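Local coordinates for protein flavodoxin (Streptococcus pneumoniae serotype 4, PDB 5LJL) that binds FMN and probably serves as a low-potential electron donor to a number of redox enzymes, at residues Ile22-Leu27 and Val34-Cys39; Ser45-Ala50 and Glu74-Leu79; Ile52-Thr57 and Glu141-Lys146; Gly63-Glu68 and Asp104-Val109. All coordinates share one frame; numbering follows the deposited sequence.

Contact 1 of 4, residues Ile22-Leu27 and Val34-Cys39; sequences IVADKL and VDVDEC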
loop_
_atom_site.group_PDB
_atom_site.type_symbol
_atom_site.label_atom_id
_atom_site.label_comp_id
_atom_site.label_asym_id
_atom_site.label_seq_id
_atom_site.Cartn_x
_atom_site.Cartn_y
_atom_site.Cartn_z
ATOM N N ILE A 22 10.041 0.552 -4.444
ATOM C CA ILE A 22 10.557 1.889 -4.238
ATOM C C ILE A 22 10.295 2.370 -2.808
ATOM O O ILE A 22 11.164 3.001 -2.176
ATOM C CB ILE A 22 9.982 2.857 -5.286
ATOM C CG1 ILE A 22 10.523 2.505 -6.661
ATOM C CG2 ILE A 22 10.151 4.337 -4.947
ATOM C CD1 ILE A 22 9.638 2.942 -7.796
ATOM N N VAL A 23 9.052 2.170 -2.352
ATOM C CA VAL A 23 8.707 2.579 -0.996
ATOM C C VAL A 23 9.511 1.812 0.053
ATOM O O VAL A 23 10.083 2.427 0.951
ATOM C CB VAL A 23 7.188 2.394 -0.761
ATOM C CG1 VAL A 23 6.828 2.651 0.689
ATOM C CG2 VAL A 23 6.382 3.319 -1.713
ATOM N N ALA A 24 9.611 0.477 -0.110
ATOM C CA ALA A 24 10.366 -0.388 0.774
ATOM C C ALA A 24 11.808 0.059 0.865
ATOM O O ALA A 24 12.328 0.093 1.955
ATOM C CB ALA A 24 10.367 -1.813 0.283
ATOM N N ASP A 25 12.414 0.384 -0.280
ATOM C CA ASP A 25 13.827 0.755 -0.319
ATOM C C ASP A 25 14.081 2.054 0.437
ATOM O O ASP A 25 15.109 2.152 1.186
ATOM C CB ASP A 25 14.349 0.757 -1.727
ATOM C CG ASP A 25 14.486 -0.655 -2.293
ATOM O OD1 ASP A 25 14.401 -1.645 -1.506
ATOM O OD2 ASP A 25 14.681 -0.718 -3.500
ATOM N N LYS A 26 13.178 3.034 0.327
ATOM C CA LYS A 26 13.403 4.303 1.066
ATOM C C LYS A 26 13.250 4.004 2.577
ATOM O O LYS A 26 14.048 4.448 3.402
ATOM C CB LYS A 26 12.523 5.428 0.532
ATOM C CG LYS A 26 12.543 6.730 1.354
ATOM C CD LYS A 26 13.909 7.354 1.415
ATOM C CE LYS A 26 14.323 7.925 0.022
ATOM N NZ LYS A 26 15.620 8.695 0.060
ATOM N N LEU A 27 12.207 3.263 2.969
ATOM C CA LEU A 27 12.024 2.903 4.378
ATOM C C LEU A 27 13.224 2.156 4.988
ATOM O O LEU A 27 13.604 2.458 6.140
ATOM C CB LEU A 27 10.715 2.177 4.647
ATOM C CG LEU A 27 9.414 2.922 4.421
ATOM C CD1 LEU A 27 8.189 1.971 4.597
ATOM C CD2 LEU A 27 9.270 4.124 5.342
ATOM N N VAL A 34 11.643 -3.795 7.063
ATOM C CA VAL A 34 10.489 -3.873 6.162
ATOM C C VAL A 34 10.285 -5.255 5.564
ATOM O O VAL A 34 11.262 -5.893 5.097
ATOM C CB VAL A 34 10.267 -2.629 5.249
ATOM C CG1 VAL A 34 11.221 -1.463 5.471
ATOM C CG2 VAL A 34 9.707 -2.852 3.836
ATOM N N ASP A 35 9.039 -5.712 5.635
ATOM C CA ASP A 35 8.611 -6.908 4.895
ATOM C C ASP A 35 7.841 -6.458 3.650
ATOM O O ASP A 35 6.995 -5.568 3.781
ATOM C CB ASP A 35 7.676 -7.733 5.768
ATOM C CG ASP A 35 8.322 -8.222 7.042
ATOM O OD1 ASP A 35 9.559 -8.449 7.047
ATOM O OD2 ASP A 35 7.602 -8.334 8.040
ATOM N N VAL A 36 8.072 -7.071 2.487
ATOM C CA VAL A 36 7.384 -6.764 1.219
ATOM C C VAL A 36 6.880 -8.120 0.714
ATOM O O VAL A 36 7.679 -9.039 0.444
ATOM C CB VAL A 36 8.327 -6.139 0.160
ATOM C CG1 VAL A 36 7.618 -5.785 -1.150
ATOM C CG2 VAL A 36 9.038 -4.902 0.711
ATOM N N ASP A 37 5.573 -8.276 0.651
ATOM C CA ASP A 37 4.993 -9.576 0.279
ATOM C C ASP A 37 3.828 -9.406 -0.666
ATOM O O ASP A 37 3.038 -8.482 -0.523
ATOM C CB ASP A 37 4.497 -10.267 1.524
ATOM C CG ASP A 37 5.602 -10.640 2.470
ATOM O OD1 ASP A 37 6.290 -11.663 2.237
ATOM O OD2 ASP A 37 5.826 -9.915 3.437
ATOM N N GLU A 38 3.696 -10.342 -1.623
ATOM C CA GLU A 38 2.497 -10.408 -2.442
ATOM C C GLU A 38 1.363 -10.852 -1.595
ATOM O O GLU A 38 1.578 -11.628 -0.622
ATOM C CB GLU A 38 2.701 -11.337 -3.632
ATOM C CG GLU A 38 1.670 -11.111 -4.705
ATOM C CD GLU A 38 1.671 -12.190 -5.770
ATOM O OE1 GLU A 38 2.519 -13.133 -5.688
ATOM O OE2 GLU A 38 0.787 -12.095 -6.674
ATOM N N CYS A 39 0.182 -10.290 -1.866
ATOM C CA CYS A 39 -0.987 -10.539 -1.059
ATOM C C CYS A 39 -1.390 -12.004 -0.934
ATOM O O CYS A 39 -1.948 -12.345 0.109
ATOM C CB CYS A 39 -2.166 -9.701 -1.551
ATOM S SG CYS A 39 -2.794 -10.120 -3.186
#
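The peptide carbonyl of Ala-24 is the flat group that meets the strand: its O lies 4.0 Å from Val-34 CG1. The contact belongs to a beta-alpha-beta crossover made of strand 4-9, helix 15-29 and strand 33-38. Helix segment 22-27 runs almost antiparallel to strand 34-38, at 169°, with the two axes 9.0 Å apart. The side chains that meet are all aliphatic. Val-34 straddles one turn of the helix. Its CG1 touches Leu-27 CB at 3.8 Å, while its CG2 lies 3.8 Å from Ala-24 CB. The torsion of Val-34 is unusual, since CG1 almost eclipses the backbone N (chi1 -4°). Strand 4-9 backs the interface: Ala-24 and Val-34 both pack on Ile-7, and Leu-27 packs on Ala-5. Arg-28, just past the helix segment, donates a hydrogen bond to Val-34 O. Val-36, two residues along the strand, points the same way as Val-34. Its CG1 stands anti to the backbone N (chi1 -179°), which turns the other methyl to the helix. That methyl, CG2, presses on Ala-24 CB at 3.4 Å, a tight carbon pair.

Contact 2 of 4, residues Ser45-Ala50 and Glu74-Leu79; sequences SDFLEA and EDLADL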
loop_
_atom_site.group_PDB
_atom_site.type_symbol
_atom_site.label_atom_id
_atom_site.label_comp_id
_atom_site.label_asym_id
_atom_site.label_seq_id
_atom_site.Cartn_x
_atom_site.Cartn_y
_atom_site.Cartn_z
ATOM N N SER A 45 -4.040 -10.171 8.958
ATOM C CA SER A 45 -3.776 -10.076 10.388
ATOM C C SER A 45 -2.311 -9.900 10.776
ATOM O O SER A 45 -2.000 -9.454 11.922
ATOM C CB SER A 45 -4.432 -11.261 11.145
ATOM O OG SER A 45 -3.852 -12.469 10.729
ATOM N N ASP A 46 -1.384 -10.186 9.875
ATOM C CA ASP A 46 0.025 -9.931 10.111
ATOM C C ASP A 46 0.262 -8.459 10.400
ATOM O O ASP A 46 1.227 -8.123 11.081
ATOM C CB ASP A 46 0.947 -10.369 8.990
ATOM C CG ASP A 46 0.810 -11.827 8.617
ATOM O OD1 ASP A 46 1.356 -12.128 7.537
ATOM O OD2 ASP A 46 0.212 -12.633 9.380
ATOM N N PHE A 47 -0.615 -7.594 9.910
ATOM C CA PHE A 47 -0.548 -6.139 10.251
ATOM C C PHE A 47 -0.562 -5.823 11.751
ATOM O O PHE A 47 0.003 -4.759 12.153
ATOM C CB PHE A 47 -1.661 -5.363 9.525
ATOM C CG PHE A 47 -1.418 -5.150 8.008
ATOM C CD1 PHE A 47 -0.146 -4.996 7.457
ATOM C CD2 PHE A 47 -2.537 -4.958 7.152
ATOM C CE1 PHE A 47 0.016 -4.753 6.086
ATOM C CE2 PHE A 47 -2.357 -4.675 5.755
ATOM C CZ PHE A 47 -1.067 -4.568 5.273
ATOM N N LEU A 48 -1.215 -6.676 12.553
ATOM C CA LEU A 48 -1.161 -6.453 14.034
ATOM C C LEU A 48 0.230 -6.356 14.588
ATOM O O LEU A 48 0.427 -5.695 15.611
ATOM C CB LEU A 48 -1.962 -7.501 14.794
ATOM C CG LEU A 48 -3.478 -7.457 14.505
ATOM C CD1 LEU A 48 -4.238 -8.730 14.887
ATOM C CD2 LEU A 48 -4.104 -6.194 15.085
ATOM N N GLU A 49 1.174 -7.056 13.959
ATOM C CA GLU A 49 2.566 -7.059 14.385
ATOM C C GLU A 49 3.373 -5.849 13.976
ATOM O O GLU A 49 4.470 -5.630 14.495
ATOM C CB GLU A 49 3.258 -8.334 13.905
ATOM C CG GLU A 49 2.648 -9.582 14.533
ATOM C CD GLU A 49 2.929 -10.873 13.783
ATOM O OE1 GLU A 49 2.705 -10.904 12.542
ATOM O OE2 GLU A 49 3.311 -11.890 14.457
ATOM N N ALA A 50 2.899 -5.045 13.025
ATOM C CA ALA A 50 3.713 -3.963 12.501
ATOM C C ALA A 50 3.345 -2.601 13.068
ATOM O O ALA A 50 2.266 -2.394 13.589
ATOM C CB ALA A 50 3.551 -3.920 11.014
ATOM N N GLU A 74 -11.318 -8.588 2.635
ATOM C CA GLU A 74 -12.313 -9.073 3.594
ATOM C C GLU A 74 -11.714 -9.269 4.956
ATOM O O GLU A 74 -12.320 -8.848 5.975
ATOM C CB GLU A 74 -12.991 -10.397 3.098
ATOM C CG GLU A 74 -13.847 -10.138 1.853
ATOM C CD GLU A 74 -14.343 -11.387 1.117
ATOM O OE1 GLU A 74 -14.143 -12.485 1.638
ATOM O OE2 GLU A 74 -14.903 -11.276 0.012
ATOM N N ASP A 75 -10.554 -9.933 4.977
ATOM C CA ASP A 75 -9.879 -10.146 6.226
ATOM C C ASP A 75 -9.458 -8.841 6.901
ATOM O O ASP A 75 -9.654 -8.675 8.141
ATOM C CB ASP A 75 -8.672 -11.097 6.086
ATOM C CG ASP A 75 -9.045 -12.520 5.665
ATOM O OD1 ASP A 75 -10.242 -12.893 5.758
ATOM O OD2 ASP A 75 -8.124 -13.237 5.161
ATOM N N LEU A 76 -8.916 -7.906 6.112
ATOM C CA LEU A 76 -8.518 -6.621 6.663
ATOM C C LEU A 76 -9.728 -5.817 7.250
ATOM O O LEU A 76 -9.617 -5.236 8.361
ATOM C CB LEU A 76 -7.782 -5.808 5.591
ATOM C CG LEU A 76 -7.390 -4.394 5.935
ATOM C CD1 LEU A 76 -6.432 -4.313 7.113
ATOM C CD2 LEU A 76 -6.788 -3.699 4.713
ATOM N N ALA A 77 -10.878 -5.878 6.541
ATOM C CA ALA A 77 -12.058 -5.093 6.960
ATOM C C ALA A 77 -12.545 -5.602 8.343
ATOM O O ALA A 77 -13.244 -4.915 9.076
ATOM C CB ALA A 77 -13.173 -5.251 5.930
ATOM N N ASP A 78 -12.227 -6.816 8.668
ATOM C CA ASP A 78 -12.688 -7.359 9.965
ATOM C C ASP A 78 -11.719 -7.112 11.089
ATOM O O ASP A 78 -11.977 -7.588 12.190
ATOM C CB ASP A 78 -12.936 -8.882 9.852
ATOM C CG ASP A 78 -13.902 -9.426 10.934
ATOM O OD1 ASP A 78 -14.817 -8.713 11.454
ATOM O OD2 ASP A 78 -13.725 -10.624 11.215
ATOM N N LEU A 79 -10.580 -6.433 10.850
ATOM C CA LEU A 79 -9.541 -6.232 11.917
ATOM C C LEU A 79 -9.716 -4.913 12.650
ATOM O O LEU A 79 -10.294 -3.982 12.095
ATOM C CB LEU A 79 -8.132 -6.172 11.301
ATOM C CG LEU A 79 -7.625 -7.422 10.590
ATOM C CD1 LEU A 79 -6.181 -7.231 10.076
ATOM C CD2 LEU A 79 -7.712 -8.636 11.520
#
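Leu-79 meets Ser-45 with both methyls. Its CB heads toward the 45-50 segment, and CG lies anti to the carbonyl carbon (chi1 -63°). At the fork, CD1 settles on the Ser-45 backbone, 3.7 Å from Ser-45 CA and 3.8 Å from Ser-45 N. The second methyl, CD2, lies beside the Ser-45 side chain, 4.2 Å from Ser-45 CB. Just after helix 67-77 the Leu-79 N donates to Leu-76 O at 2.9 Å, which sets where the side chain starts. Leu-76 makes the other half of the contact. Its CD1 comes to the edge of the Phe-47 ring, near the ring plane, and lies 3.9 Å from Phe-47 CD2. With CG anti to the backbone N (chi1 175°), the Leu-76 side chain brings CD1 to that ring edge. Phe-47 also packs on Lys-6 and Val-8 of strand 4-9, whereas Leu-76 continues onto Phe-106, Val-109 and Phe-110 of helix 101-113. Residues 45-50 form successive turns, with bonds such as Leu-48 N to Ser-45 O. The contact ties the connection between strands 33-38 and 52-56 to the C-terminal end of helix 67-77, on one face of the parallel sheet of the flavodoxin fold.

Contact 3 of 4, residues Ile52-Thr57 and Glu141-Lys146; sequences IAIVAT and EELAAK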
loop_
_atom_site.group_PDB
_atom_site.type_symbol
_atom_site.label_atom_id
_atom_site.label_comp_id
_atom_site.label_asym_id
_atom_site.label_seq_id
_atom_site.Cartn_x
_atom_site.Cartn_y
_atom_site.Cartn_z
ATOM N N ILE A 52 3.739 0.099 10.861
ATOM C CA ILE A 52 3.196 0.726 9.623
ATOM C C ILE A 52 2.667 -0.371 8.759
ATOM O O ILE A 52 3.309 -1.403 8.595
ATOM C CB ILE A 52 4.281 1.499 8.848
ATOM C CG1 ILE A 52 4.684 2.785 9.627
ATOM C CG2 ILE A 52 3.846 1.840 7.408
ATOM C CD1 ILE A 52 6.020 3.309 9.169
ATOM N N ALA A 53 1.458 -0.175 8.261
ATOM C CA ALA A 53 0.774 -1.072 7.268
ATOM C C ALA A 53 0.579 -0.358 5.935
ATOM O O ALA A 53 -0.083 0.686 5.945
ATOM C CB ALA A 53 -0.581 -1.505 7.809
ATOM N N ILE A 54 1.067 -0.933 4.833
ATOM C CA ILE A 54 0.959 -0.340 3.492
ATOM C C ILE A 54 0.381 -1.396 2.529
ATOM O O ILE A 54 0.851 -2.576 2.522
ATOM C CB ILE A 54 2.296 0.190 2.988
ATOM C CG1 ILE A 54 2.842 1.326 3.886
ATOM C CG2 ILE A 54 2.238 0.611 1.531
ATOM C CD1 ILE A 54 4.285 1.583 3.751
ATOM N N VAL A 55 -0.590 -0.962 1.726
ATOM C CA VAL A 55 -1.079 -1.729 0.590
ATOM C C VAL A 55 -0.684 -0.997 -0.672
ATOM O O VAL A 55 -0.898 0.221 -0.777
ATOM C CB VAL A 55 -2.601 -1.983 0.618
ATOM C CG1 VAL A 55 -3.129 -2.459 -0.718
ATOM C CG2 VAL A 55 -2.923 -2.920 1.780
ATOM N N ALA A 56 -0.122 -1.778 -1.596
ATOM C CA ALA A 56 0.151 -1.306 -2.954
ATOM C C ALA A 56 -0.689 -2.146 -3.893
ATOM O O ALA A 56 -0.505 -3.369 -3.971
ATOM C CB ALA A 56 1.663 -1.478 -3.237
ATOM N N THR A 57 -1.611 -1.563 -4.630
ATOM C CA THR A 57 -2.526 -2.340 -5.483
ATOM C C THR A 57 -2.776 -1.731 -6.846
ATOM O O THR A 57 -2.896 -0.532 -6.974
ATOM C CB THR A 57 -3.860 -2.593 -4.719
ATOM O OG1 THR A 57 -4.664 -3.548 -5.447
ATOM C CG2 THR A 57 -4.623 -1.304 -4.438
ATOM N N GLU A 141 8.992 8.902 3.449
ATOM C CA GLU A 141 9.709 9.780 4.431
ATOM C C GLU A 141 8.706 10.368 5.473
ATOM O O GLU A 141 9.034 10.499 6.674
ATOM C CB GLU A 141 10.439 10.906 3.688
ATOM C CG GLU A 141 11.624 10.417 2.876
ATOM C CD GLU A 141 11.991 11.217 1.658
ATOM O OE1 GLU A 141 11.569 12.374 1.533
ATOM O OE2 GLU A 141 12.843 10.725 0.851
ATOM N N GLU A 142 7.469 10.691 5.042
ATOM C CA GLU A 142 6.441 11.184 5.958
ATOM C C GLU A 142 5.998 10.070 6.923
ATOM O O GLU A 142 5.867 10.306 8.102
ATOM C CB GLU A 142 5.269 11.820 5.193
ATOM C CG GLU A 142 4.180 12.323 6.133
ATOM C CD GLU A 142 3.104 13.133 5.492
ATOM O OE1 GLU A 142 3.006 13.060 4.261
ATOM O OE2 GLU A 142 2.437 13.918 6.240
ATOM N N LEU A 143 5.796 8.840 6.429
ATOM C CA LEU A 143 5.509 7.733 7.351
ATOM C C LEU A 143 6.590 7.465 8.382
ATOM O O LEU A 143 6.308 7.223 9.576
ATOM C CB LEU A 143 5.256 6.455 6.518
ATOM C CG LEU A 143 4.033 6.438 5.583
ATOM C CD1 LEU A 143 3.951 5.061 4.921
ATOM C CD2 LEU A 143 2.736 6.789 6.295
ATOM N N ALA A 144 7.835 7.450 7.906
ATOM C CA ALA A 144 8.995 7.344 8.790
ATOM C C ALA A 144 8.969 8.475 9.850
ATOM O O ALA A 144 9.241 8.238 11.032
ATOM C CB ALA A 144 10.303 7.334 8.012
ATOM N N ALA A 145 8.708 9.703 9.448
ATOM C CA ALA A 145 8.680 10.813 10.397
ATOM C C ALA A 145 7.683 10.569 11.591
ATOM O O ALA A 145 7.904 11.042 12.708
ATOM C CB ALA A 145 8.343 12.110 9.684
ATOM N N LYS A 146 6.570 9.922 11.295
ATOM C CA LYS A 146 5.435 9.756 12.218
ATOM C C LYS A 146 5.591 8.548 13.120
ATOM O O LYS A 146 5.002 8.469 14.209
ATOM C CB LYS A 146 4.131 9.771 11.448
ATOM C CG LYS A 146 3.841 11.152 10.898
ATOM C CD LYS A 146 2.596 11.274 10.042
ATOM C CE LYS A 146 2.435 12.716 9.602
ATOM N NZ LYS A 146 1.347 12.973 8.633
#
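Ile-52 opens the strand with its side chain directed at Leu-143 on helix 130-146. Its CD1 lies over the helix backbone, 3.9 Å from Leu-143 O, and reaches Leu-143 CB at 4.2 Å. The shorter branch, CG2, is 4.1 Å from Leu-143 CD1. CG1 sits anti to the carbonyl carbon (chi1 -71°), and the chain then extends to carry CD1 to the helix. Ala-53 turns to the other face of the sheet, where it meets Phe-47 and Phe-110. Ile-54 comes back to the helix side. Its CD1 touches Leu-143 CD1 at 3.7 Å, and its CG1 lies 4.0 Å from the same methyl. Leu-143 CD1 is therefore shared by both isoleucines. Val-55 faces Phe-106 and Phe-110, while Ala-56 packs on Thr-16 and Ala-20 of helix 15-29. On the helix, Lys-146 NZ forms a salt bridge with Glu-142 OE2 at 2.8 Å, meeting it from above the carboxylate plane, 37° out of it. Glu-142 OE1 bonds to Ser-119 OG and Lys-146 NZ to Gly-118 O, so this pair links the helix to the edge strand 116-125. Burying the last helix against the central strand of a five-stranded parallel sheet, which has helices on both faces, is typical of the doubly wound alpha/beta flavodoxin fold.

Contact 4 of 4, residues Gly63-Glu68 and Asp104-Val109; sequences GELPDE and DDFDRV
Apolar packing joins Leu-65 to Phe-106. One methyl of the leucine, CD2, makes the contact, lying 3.9 Å from Phe-106 CE2 and 4.1 Å from Phe-106 CD2. It approaches the ring at a slant. Leu-65 has CG anti to the carbonyl carbon (chi1 -58°), which brings the end of its side chain across to the helix. The same ring touches Met-69 of helix 67-77, and Leu-65 also packs on Tyr-73 of that helix. Mixed packing involves Asp-105. The Leu-65 methyl CD2 is 4.1 Å from Asp-105 CB, so the base of the acidic side chain serves as an apolar surface. Residues 63-66 belong to the connection from strand 52-56 to helix 67-77. In flavodoxins the loop after this strand commonly lines the flavin site, and the 63-68 segment probably lies close to it. Here that connection rests on helix 101-113, beside the sheet. Polar proximity is slight. Gly-63 O and Asp-105 OD2 come within 3.9 Å; both are acceptors, and this is proximity only. Gly-63 adopts a positive phi (68°), a backbone shape that glycine accepts easily. Other polar links run to the rest of the chain: Glu-68 OE2 and Tyr-58 OH share a hydrogen bond, while Asp-104 and Asp-107 form salt bridges with Lys-123 and Lys-117.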
loop_
_atom_site.group_PDB
_atom_site.type_symbol
_atom_site.label_atom_id
_atom_site.label_comp_id
_atom_site.label_asym_id
_atom_site.label_seq_id
_atom_site.Cartn_x
_atom_site.Cartn_y
_atom_site.Cartn_z
ATOM N N GLY A 63 -12.977 -0.732 -11.939
ATOM C CA GLY A 63 -12.792 -0.297 -10.569
ATOM C C GLY A 63 -12.895 -1.353 -9.493
ATOM O O GLY A 63 -13.230 -1.013 -8.367
ATOM N N GLU A 64 -12.639 -2.605 -9.849
ATOM C CA GLU A 64 -12.641 -3.652 -8.913
ATOM C C GLU A 64 -11.250 -3.822 -8.246
ATOM O O GLU A 64 -10.148 -3.390 -8.720
ATOM C CB GLU A 64 -13.150 -4.996 -9.517
ATOM C CG GLU A 64 -14.653 -4.999 -9.893
ATOM C CD GLU A 64 -15.003 -6.102 -10.882
ATOM O OE1 GLU A 64 -15.977 -5.944 -11.629
ATOM O OE2 GLU A 64 -14.302 -7.138 -10.909
ATOM N N LEU A 65 -11.316 -4.513 -7.126
ATOM C CA LEU A 65 -10.153 -5.001 -6.496
ATOM C C LEU A 65 -9.560 -6.132 -7.374
ATOM O O LEU A 65 -10.307 -6.837 -8.073
ATOM C CB LEU A 65 -10.548 -5.568 -5.135
ATOM C CG LEU A 65 -11.247 -4.638 -4.152
ATOM C CD1 LEU A 65 -11.593 -5.428 -2.904
ATOM C CD2 LEU A 65 -10.345 -3.469 -3.826
ATOM N N PRO A 66 -8.221 -6.263 -7.406
ATOM C CA PRO A 66 -7.639 -7.509 -7.873
ATOM C C PRO A 66 -8.324 -8.730 -7.262
ATOM O O PRO A 66 -8.602 -8.774 -6.061
ATOM C CB PRO A 66 -6.196 -7.402 -7.410
ATOM C CG PRO A 66 -5.928 -5.932 -7.312
ATOM C CD PRO A 66 -7.199 -5.356 -6.836
ATOM N N ASP A 67 -8.561 -9.748 -8.122
ATOM C CA ASP A 67 -9.160 -10.973 -7.660
ATOM C C ASP A 67 -8.469 -11.479 -6.407
ATOM O O ASP A 67 -9.092 -11.860 -5.420
ATOM C CB ASP A 67 -9.064 -12.060 -8.752
ATOM C CG ASP A 67 -9.963 -11.807 -9.897
ATOM O OD1 ASP A 67 -9.782 -12.547 -10.950
ATOM O OD2 ASP A 67 -10.899 -10.925 -9.818
ATOM N N GLU A 68 -7.133 -11.494 -6.449
ATOM C CA GLU A 68 -6.331 -12.028 -5.371
ATOM C C GLU A 68 -6.362 -11.132 -4.089
ATOM O O GLU A 68 -5.918 -11.563 -3.011
ATOM C CB GLU A 68 -4.882 -12.230 -5.866
ATOM C CG GLU A 68 -4.139 -10.969 -6.320
ATOM C CD GLU A 68 -4.288 -10.590 -7.803
ATOM O OE1 GLU A 68 -5.281 -10.985 -8.415
ATOM O OE2 GLU A 68 -3.378 -9.908 -8.386
ATOM N N ASP A 104 -8.266 3.978 -3.618
ATOM C CA ASP A 104 -9.294 4.647 -2.852
ATOM C C ASP A 104 -10.053 3.656 -1.983
ATOM O O ASP A 104 -10.334 3.927 -0.800
ATOM C CB ASP A 104 -10.268 5.397 -3.770
ATOM C CG ASP A 104 -9.712 6.640 -4.316
ATOM O OD1 ASP A 104 -8.589 7.082 -3.967
ATOM O OD2 ASP A 104 -10.437 7.220 -5.160
ATOM N N ASP A 105 -10.386 2.497 -2.530
ATOM C CA ASP A 105 -11.121 1.485 -1.760
ATOM C C ASP A 105 -10.343 0.955 -0.556
ATOM O O ASP A 105 -10.909 0.747 0.514
ATOM C CB ASP A 105 -11.505 0.338 -2.668
ATOM C CG ASP A 105 -12.504 0.741 -3.748
ATOM O OD1 ASP A 105 -13.125 1.821 -3.661
ATOM O OD2 ASP A 105 -12.530 -0.029 -4.694
ATOM N N PHE A 106 -9.036 0.760 -0.736
ATOM C CA PHE A 106 -8.168 0.301 0.380
ATOM C C PHE A 106 -7.947 1.423 1.392
ATOM O O PHE A 106 -7.825 1.141 2.613
ATOM C CB PHE A 106 -6.852 -0.306 -0.114
ATOM C CG PHE A 106 -6.897 -1.786 -0.279
ATOM C CD1 PHE A 106 -6.818 -2.589 0.852
ATOM C CD2 PHE A 106 -7.099 -2.395 -1.493
ATOM C CE1 PHE A 106 -6.837 -3.988 0.731
ATOM C CE2 PHE A 106 -7.123 -3.772 -1.630
ATOM C CZ PHE A 106 -7.001 -4.600 -0.505
ATOM N N ASP A 107 -7.885 2.687 0.941
ATOM C CA ASP A 107 -7.831 3.821 1.896
ATOM C C ASP A 107 -9.047 3.724 2.840
ATOM O O ASP A 107 -8.910 3.797 4.078
ATOM C CB ASP A 107 -7.769 5.131 1.112
ATOM C CG ASP A 107 -7.648 6.345 1.984
ATOM O OD1 ASP A 107 -7.483 6.271 3.190
ATOM O OD2 ASP A 107 -7.661 7.417 1.385
ATOM N N ARG A 108 -10.247 3.526 2.278
ATOM C CA ARG A 108 -11.475 3.481 3.085
ATOM C C ARG A 108 -11.539 2.308 4.024
ATOM O O ARG A 108 -11.945 2.462 5.184
ATOM C CB ARG A 108 -12.713 3.535 2.171
ATOM C CG ARG A 108 -12.845 4.843 1.436
ATOM C CD ARG A 108 -13.447 5.977 2.286
ATOM N NE ARG A 108 -13.910 7.107 1.415
ATOM C CZ ARG A 108 -14.995 7.892 1.596
ATOM N NH1 ARG A 108 -15.824 7.739 2.634
ATOM N NH2 ARG A 108 -15.268 8.845 0.700
ATOM N N VAL A 109 -11.141 1.127 3.569
ATOM C CA VAL A 109 -11.115 -0.018 4.439
ATOM C C VAL A 109 -10.151 0.163 5.604
ATOM O O VAL A 109 -10.481 -0.206 6.770
ATOM C CB VAL A 109 -10.994 -1.371 3.672
ATOM C CG1 VAL A 109 -9.584 -1.660 3.289
ATOM C CG2 VAL A 109 -11.498 -2.506 4.567
#

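In the fold
Contact 3 is fully buried, whereas contacts 1, 2 and 4 are only partly so. Contacts 1 and 3 share one face of the sheet: Leu-27 and Val-23 both pack on Ile-54, and the centres of contacts 1 and 3 are about 10 Å apart. Contacts 2 and 4 lie on the other face. Both use helix 67-77 or its approach, and they meet where Leu-76 and Ala-77 touch Val-109. Phe-47 and Phe-106 also reach strand 52-56, at Ala-53 and Val-55, while contact 3 uses the other face of that strand. Aliphatic chains carry contacts 1 and 3. Rings enter in contacts 2 and 4, and contact 4 adds an acidic residue near the surface.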